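Local coordinates for protein inactive dihydroorotase-like domain (Chaetomium thermophilum, PDB 5NNL) that is a catalytically inactive dihydroorotase-like domain, probably built on an alpha/beta-barrel core with added antiparallel strands, at residues His1-Leu6 / Glu283-Arg288; Arg288-Pro293 / Lys307-Arg312. One frame throughout, in Å; residues are numbered along the deposited sequence. Where two conformers were deposited one is given.

Interaction 1 of 2, residues His1-Leu6 / Glu283-Arg288; sequences HRTIQL and EIELDR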
loop_
_atom_site.group_PDB
_atom_site.type_symbol
_atom_site.label_atom_id
_atom_site.label_comp_id
_atom_site.label_asym_id
_atom_site.label_seq_id
_atom_site.Cartn_x
_atom_site.Cartn_y
_atom_site.Cartn_z
ATOM N N HIS A 1 -16.826 24.754 -9.529
ATOM C CA HIS A 1 -16.578 23.414 -9.008
ATOM C C HIS A 1 -15.608 22.652 -9.907
ATOM O O HIS A 1 -15.959 22.260 -11.017
ATOM C CB HIS A 1 -17.883 22.649 -8.876
ATOM N N ARG A 2 -14.390 22.443 -9.416
ATOM C CA ARG A 2 -13.368 21.751 -10.190
ATOM C C ARG A 2 -13.648 20.254 -10.225
ATOM O O ARG A 2 -13.870 19.630 -9.182
ATOM C CB ARG A 2 -11.983 22.008 -9.597
ATOM C CG ARG A 2 -11.348 23.318 -10.033
ATOM C CD ARG A 2 -9.916 23.431 -9.525
ATOM N NE ARG A 2 -9.857 23.921 -8.152
ATOM C CZ ARG A 2 -8.740 24.026 -7.438
ATOM N NH1 ARG A 2 -8.792 24.488 -6.200
ATOM N NH2 ARG A 2 -7.571 23.665 -7.955
ATOM N N THR A 3 -13.634 19.684 -11.430
ATOM C CA THR A 3 -13.759 18.248 -11.642
ATOM C C THR A 3 -12.557 17.751 -12.429
ATOM O O THR A 3 -12.113 18.404 -13.379
ATOM C CB THR A 3 -15.050 17.905 -12.398
ATOM O OG1 THR A 3 -16.184 18.184 -11.569
ATOM C CG2 THR A 3 -15.079 16.438 -12.794
ATOM N N ILE A 4 -12.037 16.589 -12.037
ATOM C CA ILE A 4 -10.913 15.961 -12.718
ATOM C C ILE A 4 -11.254 14.501 -12.990
ATOM O O ILE A 4 -11.922 13.844 -12.184
ATOM C CB ILE A 4 -9.611 16.077 -11.895
ATOM C CG1 ILE A 4 -9.767 15.392 -10.531
ATOM C CG2 ILE A 4 -9.234 17.550 -11.725
ATOM C CD1 ILE A 4 -8.473 15.308 -9.727
ATOM N N GLN A 5 -10.805 14.003 -14.139
ATOM C CA GLN A 5 -10.992 12.610 -14.524
ATOM C C GLN A 5 -9.667 11.878 -14.356
ATOM O O GLN A 5 -8.662 12.258 -14.966
ATOM C CB GLN A 5 -11.487 12.501 -15.965
ATOM C CG GLN A 5 -12.994 12.631 -16.124
ATOM C CD GLN A 5 -13.394 13.086 -17.517
ATOM O OE1 GLN A 5 -13.149 12.395 -18.507
ATOM N NE2 GLN A 5 -14.005 14.259 -17.601
ATOM N N LEU A 6 -9.667 10.838 -13.530
ATOM C CA LEU A 6 -8.482 10.033 -13.307
ATOM C C LEU A 6 -8.740 8.594 -13.727
ATOM O O LEU A 6 -9.887 8.136 -13.710
ATOM C CB LEU A 6 -8.063 10.054 -11.831
ATOM C CG LEU A 6 -7.590 11.394 -11.272
ATOM C CD1 LEU A 6 -7.313 11.287 -9.780
ATOM C CD2 LEU A 6 -6.347 11.865 -12.000
ATOM N N GLU A 283 -13.996 9.815 -11.314
ATOM C CA GLU A 283 -14.352 11.220 -11.456
ATOM C C GLU A 283 -14.432 11.844 -10.071
ATOM O O GLU A 283 -15.143 11.332 -9.199
ATOM C CB GLU A 283 -15.684 11.389 -12.188
ATOM C CG GLU A 283 -16.061 12.846 -12.451
ATOM C CD GLU A 283 -17.369 12.991 -13.209
ATOM O OE1 GLU A 283 -18.253 12.119 -13.041
ATOM O OE2 GLU A 283 -17.509 13.970 -13.975
ATOM N N ILE A 284 -13.714 12.949 -9.882
ATOM C CA ILE A 284 -13.519 13.551 -8.568
ATOM C C ILE A 284 -13.930 15.015 -8.623
ATOM O O ILE A 284 -13.480 15.763 -9.499
ATOM C CB ILE A 284 -12.056 13.416 -8.105
ATOM C CG1 ILE A 284 -11.744 11.947 -7.813
ATOM C CG2 ILE A 284 -11.789 14.253 -6.866
ATOM C CD1 ILE A 284 -10.361 11.559 -8.170
ATOM N N GLU A 285 -14.781 15.418 -7.685
ATOM C CA GLU A 285 -15.090 16.827 -7.452
ATOM C C GLU A 285 -14.026 17.340 -6.490
ATOM O O GLU A 285 -14.132 17.204 -5.270
ATOM C CB GLU A 285 -16.509 16.982 -6.917
ATOM C CG GLU A 285 -17.569 16.610 -7.961
ATOM C CD GLU A 285 -18.904 16.171 -7.373
ATOM O OE1 GLU A 285 -19.946 16.467 -7.995
ATOM O OE2 GLU A 285 -18.920 15.521 -6.307
ATOM N N LEU A 286 -12.970 17.923 -7.061
ATOM C CA LEU A 286 -11.775 18.261 -6.292
ATOM C C LEU A 286 -12.055 19.314 -5.226
ATOM O O LEU A 286 -11.402 19.321 -4.177
ATOM C CB LEU A 286 -10.686 18.742 -7.250
ATOM C CG LEU A 286 -9.390 19.281 -6.651
ATOM C CD1 LEU A 286 -8.712 18.230 -5.793
ATOM C CD2 LEU A 286 -8.469 19.745 -7.764
ATOM N N ASP A 287 -13.020 20.202 -5.468
ATOM C CA ASP A 287 -13.290 21.327 -4.584
ATOM C C ASP A 287 -14.436 21.083 -3.616
ATOM O O ASP A 287 -14.672 21.924 -2.744
ATOM C CB ASP A 287 -13.609 22.581 -5.407
ATOM C CG ASP A 287 -12.370 23.357 -5.793
ATOM O OD1 ASP A 287 -11.432 23.441 -4.966
ATOM O OD2 ASP A 287 -12.341 23.890 -6.922
ATOM N N ARG A 288 -15.157 19.977 -3.748
ATOM C CA ARG A 288 -16.302 19.741 -2.883
ATOM C C ARG A 288 -15.827 19.376 -1.483
ATOM O O ARG A 288 -15.034 18.444 -1.309
ATOM C CB ARG A 288 -17.185 18.639 -3.456
ATOM C CG ARG A 288 -18.519 18.528 -2.745
ATOM C CD ARG A 288 -19.409 17.473 -3.359
ATOM N NE ARG A 288 -20.571 17.213 -2.513
ATOM C CZ ARG A 288 -21.390 16.174 -2.649
ATOM N NH1 ARG A 288 -21.184 15.276 -3.603
ATOM N NH2 ARG A 288 -22.418 16.032 -1.825
#
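R2 reaches across to D287, and its NE gives a hydrogen bond of 2.8 Å to D287 OD2 within a salt bridge. The donor comes in on the syn side of that oxygen, 32° out of the carboxylate plane. A second bond, from R2 NH1 to D287 OD1, is weak; the guanidinium and carboxylate planes are turned 54° against each other. The arginine chain bends at chi3 (-83°), which turns NE out of line with the stem and onto D287 OD2, while L286 CD2 lies over one guanidinium face, 4.0 Å from R2 NH2. Arginine suits this place: its charge meets the acid and its flat group accepts a methyl.

Behind the side chains runs an antiparallel ladder. I4 and I284 form a hydrogen-bonded pair, I4 N to I284 O at 3.0 Å and I284 N to I4 O at 3.1 Å, flanked by the non-hydrogen-bonded pairs T3 with E285 and Q5 with E283. L286 N then bonds R2 O at 2.9 Å, just where the type I turn E285-R288 rounds a corner and D287 supplies the carboxylate for R2.

L6 CD1 is tight against I284 CD1 at 3.5 Å. Aliphatic residues suit I4, I284 and L6, which face helices: 242-251 covers I284 and L286 through L247, and 257-271 touches I4 and L6. Strand 305-315 lies along the other edge of 281-291.

Interaction 2 of 2, residues Arg288-Pro293 / Lys307-Arg312; sequences RAFAVP and KGVVQR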
loop_
_atom_site.group_PDB
_atom_site.type_symbol
_atom_site.label_atom_id
_atom_site.label_comp_id
_atom_site.label_asym_id
_atom_site.label_seq_id
_atom_site.Cartn_x
_atom_site.Cartn_y
_atom_site.Cartn_z
ATOM N N ARG A 288 -15.157 19.977 -3.748
ATOM C CA ARG A 288 -16.302 19.741 -2.883
ATOM C C ARG A 288 -15.827 19.376 -1.483
ATOM O O ARG A 288 -15.034 18.444 -1.309
ATOM C CB ARG A 288 -17.185 18.639 -3.456
ATOM C CG ARG A 288 -18.519 18.528 -2.745
ATOM C CD ARG A 288 -19.409 17.473 -3.359
ATOM N NE ARG A 288 -20.571 17.213 -2.513
ATOM C CZ ARG A 288 -21.390 16.174 -2.649
ATOM N NH1 ARG A 288 -21.184 15.276 -3.603
ATOM N NH2 ARG A 288 -22.418 16.032 -1.825
ATOM N N ALA A 289 -16.305 20.117 -0.488
ATOM C CA ALA A 289 -15.993 19.823 0.901
ATOM C C ALA A 289 -16.928 18.752 1.447
ATOM O O ALA A 289 -18.055 18.573 0.972
ATOM C CB ALA A 289 -16.106 21.084 1.758
ATOM N N PHE A 290 -16.444 18.034 2.456
ATOM C CA PHE A 290 -17.240 17.026 3.138
ATOM C C PHE A 290 -16.619 16.771 4.500
ATOM O O PHE A 290 -15.400 16.866 4.668
ATOM C CB PHE A 290 -17.316 15.723 2.337
ATOM C CG PHE A 290 -16.058 14.904 2.392
ATOM C CD1 PHE A 290 -14.990 15.192 1.559
ATOM C CD2 PHE A 290 -15.944 13.847 3.276
ATOM C CE1 PHE A 290 -13.834 14.440 1.610
ATOM C CE2 PHE A 290 -14.790 13.091 3.328
ATOM C CZ PHE A 290 -13.734 13.389 2.495
ATOM N N ALA A 291 -17.467 16.450 5.468
ATOM C CA ALA A 291 -17.012 16.127 6.810
ATOM C C ALA A 291 -16.647 14.652 6.876
ATOM O O ALA A 291 -17.454 13.791 6.513
ATOM C CB ALA A 291 -18.092 16.451 7.841
ATOM N N VAL A 292 -15.432 14.365 7.329
ATOM C CA VAL A 292 -15.011 12.979 7.505
ATOM C C VAL A 292 -16.062 12.313 8.385
ATOM O O VAL A 292 -16.291 12.765 9.517
ATOM C CB VAL A 292 -13.606 12.878 8.118
ATOM C CG1 VAL A 292 -13.205 11.417 8.284
ATOM C CG2 VAL A 292 -12.594 13.602 7.249
ATOM N N PRO A 293 -16.731 11.259 7.919
ATOM C CA PRO A 293 -17.873 10.719 8.674
ATOM C C PRO A 293 -17.485 10.338 10.094
ATOM O O PRO A 293 -16.601 9.507 10.317
ATOM C CB PRO A 293 -18.301 9.498 7.848
ATOM C CG PRO A 293 -17.141 9.181 6.968
ATOM C CD PRO A 293 -16.462 10.482 6.698
ATOM N N LYS A 307 -11.393 18.126 1.288
ATOM C CA LYS A 307 -11.891 18.330 -0.064
ATOM C C LYS A 307 -11.538 17.134 -0.939
ATOM O O LYS A 307 -10.504 16.487 -0.753
ATOM C CB LYS A 307 -11.320 19.612 -0.674
ATOM C CG LYS A 307 -11.663 20.853 0.135
ATOM C CD LYS A 307 -11.948 22.061 -0.737
ATOM C CE LYS A 307 -12.334 23.258 0.119
ATOM N NZ LYS A 307 -12.840 24.417 -0.676
ATOM N N GLY A 308 -12.413 16.848 -1.898
ATOM C CA GLY A 308 -12.206 15.742 -2.808
ATOM C C GLY A 308 -13.233 14.645 -2.630
ATOM O O GLY A 308 -13.040 13.722 -1.830
ATOM N N VAL A 309 -14.331 14.735 -3.373
ATOM C CA VAL A 309 -15.396 13.741 -3.333
ATOM C C VAL A 309 -15.274 12.856 -4.563
ATOM O O VAL A 309 -15.100 13.354 -5.684
ATOM C CB VAL A 309 -16.780 14.413 -3.259
ATOM C CG1 VAL A 309 -17.902 13.406 -3.517
ATOM C CG2 VAL A 309 -16.970 15.065 -1.892
ATOM N N VAL A 310 -15.353 11.544 -4.354
ATOM C CA VAL A 310 -15.321 10.569 -5.442
ATOM C C VAL A 310 -16.716 10.542 -6.063
ATOM O O VAL A 310 -17.620 9.866 -5.569
ATOM C CB VAL A 310 -14.890 9.186 -4.953
ATOM C CG1 VAL A 310 -14.866 8.196 -6.107
ATOM C CG2 VAL A 310 -13.528 9.265 -4.290
ATOM N N GLN A 311 -16.893 11.274 -7.163
ATOM C CA GLN A 311 -18.223 11.421 -7.746
ATOM C C GLN A 311 -18.681 10.128 -8.408
ATOM O O GLN A 311 -19.844 9.734 -8.271
ATOM C CB GLN A 311 -18.231 12.579 -8.747
ATOM C CG GLN A 311 -19.515 12.700 -9.573
ATOM C CD GLN A 311 -19.509 13.910 -10.500
ATOM O OE1 GLN A 311 -18.461 14.501 -10.767
ATOM N NE2 GLN A 311 -20.685 14.284 -10.991
ATOM N N ARG A 312 -17.787 9.451 -9.121
ATOM C CA ARG A 312 -18.167 8.243 -9.836
ATOM C C ARG A 312 -16.933 7.392 -10.088
ATOM O O ARG A 312 -15.886 7.909 -10.481
ATOM C CB ARG A 312 -18.850 8.579 -11.165
ATOM C CG ARG A 312 -19.326 7.355 -11.941
ATOM C CD ARG A 312 -19.754 7.688 -13.364
ATOM N NE ARG A 312 -18.708 8.402 -14.094
ATOM C CZ ARG A 312 -18.515 8.339 -15.409
ATOM N NH1 ARG A 312 -19.286 7.577 -16.179
ATOM N NH2 ARG A 312 -17.531 9.041 -15.958
#
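The F290 ring and the R288 guanidinium both come up to V309, each obliquely. V309 CG2 is 4.0 Å from F290 CD1, and V309 CG1 is 3.8 Å from R288 NH1. At the ring's edge, near its plane, lies K307 C, whereas G308 O approaches CE1 of F290 obliquely at 3.6 Å. F290 has CG between its backbone N and carbonyl carbon (chi1 75°), a torsion that starts the ring toward 307-312. R288 runs extended from CG to NE, and R288 CD packs on V309 CG2 at 3.7 Å; a branched valine can thus meet an aliphatic stem with one methyl and a guanidinium with the other.

This is a short antiparallel pairing at a corner, where the segment axes stand 88° apart and A289 with K307 is the single bridge, non-hydrogen-bonded. Beside it, G308 N donates to R288 O at 3.1 Å, and K307 CA adds a CH-O contact to the same oxygen. G308 has a positive phi (114°), and its backbone angles would jam a CB against the preceding carbonyl oxygen, so glycine belongs here. K307 N bonds T248 OG1 of helix 242-251.

How the interactions relate
The centres of the two interactions lie 10 Å apart, on the same side of the chain's centre. Both use strand 281-291: interaction 1 joins its first part to strand 3-11, and interaction 2 joins the part beyond the corner to strand 305-315. R288 belongs to both. Interaction 1 closes a gap of 276 residues, bringing the N-terminal strand beside a late one, whereas interaction 2 spans only 13 and is local. They also touch directly: E283 O lies 2.7 Å from Q311 N, a probable hydrogen bond, and L286 O packs on K307 CB. Strand 281-291 thereby connects the chain's N-terminal strand with the antiparallel strands near its C-terminal end.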